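Local coordinates for peptidoglycan synthetase penicillin-binding protein 3 (Bifidobacterium adolescentis, PDB 4YE5) that probably binds penicillin and serves as a peptidoglycan transpeptidase in cell-wall synthesis, at residues V315-Q320 with G346-G351; F366-A371 with G382-S387. All coordinates share one frame; numbering follows the deposited sequence.

Interaction 1: V315-Q320 with G346-G351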
# COMPACT_ATOMS: atom_id res chain seq x y z
N VAL A 315 15.23 38.31 10.70
CA VAL A 315 16.36 38.71 9.88
C VAL A 315 15.86 39.13 8.51
O VAL A 315 14.90 38.57 7.98
CB VAL A 315 17.43 37.60 9.78
CG1 VAL A 315 16.92 36.41 8.99
CG2 VAL A 315 18.72 38.15 9.15
N THR A 316 16.49 40.16 7.95
CA THR A 316 16.12 40.64 6.64
C THR A 316 17.24 40.40 5.64
O THR A 316 18.38 40.81 5.85
CB THR A 316 15.74 42.13 6.69
OG1 THR A 316 14.65 42.31 7.60
CG2 THR A 316 15.32 42.61 5.31
N VAL A 317 16.92 39.72 4.55
CA VAL A 317 17.91 39.40 3.54
C VAL A 317 17.35 39.76 2.18
O VAL A 317 16.25 39.34 1.83
CB VAL A 317 18.28 37.91 3.57
CG1 VAL A 317 18.93 37.49 2.26
CG2 VAL A 317 19.18 37.61 4.74
N GLU A 318 18.11 40.55 1.42
CA GLU A 318 17.69 40.98 0.09
C GLU A 318 16.25 41.49 0.05
O GLU A 318 15.45 41.07 -0.79
CB GLU A 318 17.84 39.84 -0.91
CG GLU A 318 19.25 39.30 -1.03
CD GLU A 318 19.34 38.19 -2.05
OE1 GLU A 318 18.77 38.35 -3.15
OE2 GLU A 318 19.98 37.16 -1.76
N GLY A 319 15.91 42.36 0.99
CA GLY A 319 14.58 42.93 1.07
C GLY A 319 13.51 41.98 1.61
O GLY A 319 12.34 42.34 1.68
N GLN A 320 13.91 40.77 1.98
CA GLN A 320 12.94 39.81 2.51
C GLN A 320 13.13 39.61 4.00
O GLN A 320 14.25 39.44 4.47
CB GLN A 320 13.06 38.47 1.78
CG GLN A 320 12.71 38.53 0.31
CD GLN A 320 11.28 39.00 0.07
OE1 GLN A 320 10.35 38.59 0.77
NE2 GLN A 320 11.11 39.88 -0.91
N GLY A 346 17.45 31.17 12.24
CA GLY A 346 18.73 30.49 12.33
C GLY A 346 19.13 29.77 11.04
O GLY A 346 20.29 29.80 10.65
N MSE A 347 18.16 29.14 10.39
CA MSE A 347 18.43 28.40 9.16
C MSE A 347 18.85 29.35 8.04
O MSE A 347 19.76 29.07 7.26
CB MSE A 347 17.21 27.59 8.71
CG MSE A 347 16.88 26.38 9.58
SE MSE A 347 18.33 25.09 9.66
CE MSE A 347 18.18 24.25 7.90
N VAL A 348 18.17 30.49 7.95
CA VAL A 348 18.54 31.50 6.96
C VAL A 348 19.95 32.02 7.19
O VAL A 348 20.73 32.15 6.25
CB VAL A 348 17.54 32.67 6.97
CG1 VAL A 348 18.09 33.89 6.20
CG2 VAL A 348 16.19 32.18 6.42
N ILE A 349 20.27 32.32 8.44
CA ILE A 349 21.62 32.77 8.76
C ILE A 349 22.66 31.68 8.48
O ILE A 349 23.65 31.93 7.79
CB ILE A 349 21.73 33.22 10.23
CG1 ILE A 349 20.84 34.45 10.46
CG2 ILE A 349 23.20 33.55 10.57
CD1 ILE A 349 20.78 34.93 11.89
N ALA A 350 22.41 30.47 8.98
CA ALA A 350 23.35 29.37 8.79
C ALA A 350 23.56 29.02 7.32
O ALA A 350 24.65 28.65 6.91
CB ALA A 350 22.88 28.12 9.55
N GLY A 351 22.50 29.14 6.52
CA GLY A 351 22.55 28.68 5.14
C GLY A 351 23.10 29.70 4.17
O GLY A 351 23.06 29.50 2.96
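V317, which meets V348 across the contact, is held at the end of its strand by two backbone hydrogen bonds: V317 N gives one to Q320 O at 2.7 Å, and Q320 N returns one to V317 O, also at 2.7 Å. The pair closes a type I' turn through E318 and G319, the tip of a tight β-hairpin made by strands 314-317 and 320-323. V315 and V317, two apart on the strand, turn their side chains to helix 344-350, whereas T316 points away and its OG1 bonds T321 OG1. V348 touches both valines. Its CG1, anti to the backbone N (chi1 166°), lies 3.9 Å from V315 CG1 and 4.1 Å from V317 CG2. The V315 and V348 side chains cross at a slant; those of V317 and V348 run past each other in opposite senses. Beside them I349 reaches its CG1 to within 4.5 Å of V315 CG2, a looser touch. The axes of strand 315-317 and helix 346-350 are 9.5 Å apart and inclined at 44°. Behind the helix, M347 packs on helix 290-299, K290 included, which is probably the lysine of the family's SxxK motif. At the hairpin tip E318 makes a salt bridge with R392. No hydrogen bond joins the two segments: the backbone bonds between V317 and Q320 stay within the hairpin, and what binds it to the helix is a small, wholly apolar contact of methyl and methylene groups, held by van der Waals packing and burial.

Interaction 2: F366-A371 with G382-S387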
# COMPACT_ATOMS: atom_id res chain seq x y z
N PHE A 366 17.41 13.49 -0.84
CA PHE A 366 16.66 12.74 0.18
C PHE A 366 15.39 12.08 -0.38
O PHE A 366 14.63 11.43 0.36
CB PHE A 366 16.28 13.65 1.35
CG PHE A 366 17.36 13.83 2.38
CD1 PHE A 366 17.44 12.97 3.47
CD2 PHE A 366 18.30 14.85 2.26
CE1 PHE A 366 18.44 13.13 4.44
CE2 PHE A 366 19.30 15.02 3.21
CZ PHE A 366 19.38 14.17 4.30
N GLY A 367 15.16 12.22 -1.68
CA GLY A 367 14.02 11.59 -2.33
C GLY A 367 12.81 12.50 -2.54
O GLY A 367 11.75 12.06 -3.01
N ILE A 368 12.94 13.77 -2.19
CA ILE A 368 11.81 14.72 -2.30
C ILE A 368 11.58 15.04 -3.77
O ILE A 368 12.54 15.29 -4.50
CB ILE A 368 12.11 16.02 -1.52
CG1 ILE A 368 12.40 15.72 -0.04
CG2 ILE A 368 10.98 17.04 -1.66
CD1 ILE A 368 11.50 14.68 0.57
N GLY A 369 10.32 15.04 -4.19
CA GLY A 369 9.98 15.35 -5.58
C GLY A 369 10.10 14.16 -6.52
O GLY A 369 9.88 14.28 -7.71
N GLN A 370 10.45 12.99 -5.97
CA GLN A 370 10.59 11.79 -6.78
C GLN A 370 9.65 10.68 -6.32
O GLN A 370 9.31 10.59 -5.13
CB GLN A 370 12.04 11.31 -6.71
CG GLN A 370 13.04 12.40 -7.00
CD GLN A 370 14.41 12.04 -6.50
OE1 GLN A 370 15.03 11.09 -6.97
NE2 GLN A 370 14.89 12.79 -5.51
N ALA A 371 9.23 9.84 -7.24
CA ALA A 371 8.37 8.72 -6.91
C ALA A 371 9.05 7.84 -5.86
O ALA A 371 10.27 7.64 -5.90
CB ALA A 371 8.04 7.92 -8.16
N GLY A 382 4.87 14.49 -5.38
CA GLY A 382 5.10 15.70 -4.62
C GLY A 382 5.65 16.78 -5.53
O GLY A 382 5.85 16.57 -6.72
N VAL A 383 5.92 17.96 -4.97
CA VAL A 383 6.39 19.07 -5.79
C VAL A 383 7.66 19.67 -5.21
O VAL A 383 7.70 20.03 -4.05
CB VAL A 383 5.31 20.18 -5.90
CG1 VAL A 383 5.85 21.37 -6.69
CG2 VAL A 383 4.05 19.64 -6.57
N LEU A 384 8.69 19.74 -6.04
CA LEU A 384 9.90 20.47 -5.70
C LEU A 384 10.37 21.16 -6.97
O LEU A 384 10.86 20.50 -7.89
CB LEU A 384 10.98 19.53 -5.18
CG LEU A 384 12.34 20.21 -4.96
CD1 LEU A 384 12.28 21.26 -3.84
CD2 LEU A 384 13.43 19.16 -4.67
N HIS A 385 10.22 22.48 -7.03
CA HIS A 385 10.56 23.23 -8.24
C HIS A 385 12.06 23.35 -8.45
O HIS A 385 12.81 23.47 -7.48
CB HIS A 385 9.94 24.63 -8.19
CG HIS A 385 8.45 24.63 -8.12
ND1 HIS A 385 7.75 25.16 -7.05
CD2 HIS A 385 7.52 24.15 -8.98
CE1 HIS A 385 6.46 25.00 -7.26
NE2 HIS A 385 6.29 24.39 -8.42
N PRO A 386 12.50 23.31 -9.72
CA PRO A 386 13.92 23.51 -10.06
C PRO A 386 14.44 24.82 -9.46
O PRO A 386 13.70 25.80 -9.40
CB PRO A 386 13.93 23.58 -11.59
CG PRO A 386 12.48 23.76 -12.01
CD PRO A 386 11.68 23.09 -10.93
N SER A 387 15.69 24.81 -9.00
CA SER A 387 16.23 25.97 -8.29
C SER A 387 16.27 27.25 -9.13
O SER A 387 16.15 28.34 -8.59
CB SER A 387 17.61 25.66 -7.70
OG SER A 387 18.54 25.32 -8.71
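L384 projects from its extended backbone at the turn around I368 and G369, and its atoms meet that turn at two levels. With CG anti to the backbone N (chi1 173°), the side chain runs outward until CD2 comes 4.0 Å from I368 O, a van der Waals approach to the carbonyl. Nearer the backbone, L384 CB rests 4.3 Å from G369 CA and equally 4.3 Å from I368 CG2. The end of I368 leads away from L384 while CG2 stays nearest to it; L292 is a further neighbour of I368. The two side chains also share neighbours, both touching I363 and Y404. G369, without a side chain, meets the leucine through its CA, and the backbones close to 5.0 Å between G369 CA and G382 CA. V383 points the other way, its backbone N bonded to T405 OG1. No hydrogen bond crosses between the segments. G367, at positive phi, ends helix 356-365 in a Schellman motif. It also opens the type II turn 367-370, whose Q370 N to G367 O bond is weak at 3.4 Å, and G369 takes the third turn position with phi 84°. In this part of the transpeptidase domain, then, the helix leaves through a Schellman motif that leads into a type II turn, against which L384 packs.

In the fold
From the N terminus, the chain first reaches the hairpin of interaction 1, passes through strand 331-334 and helix 335-340, and comes back to it with helix 344-350, closing a loop of 25 residues. Helix 356-365 follows, and interaction 2 then closes a shorter loop of 10 residues with no helix or strand. The two loops lie in series, neither enclosing nor crossing the other. Their centres are 23 Å apart and their nearest atoms about 10 Å, with interaction 1 farther from the centre of the chain. Helix 290-299 connects them indirectly, receiving M347 from one and F366 and I368 from the other, all within the transpeptidase domain.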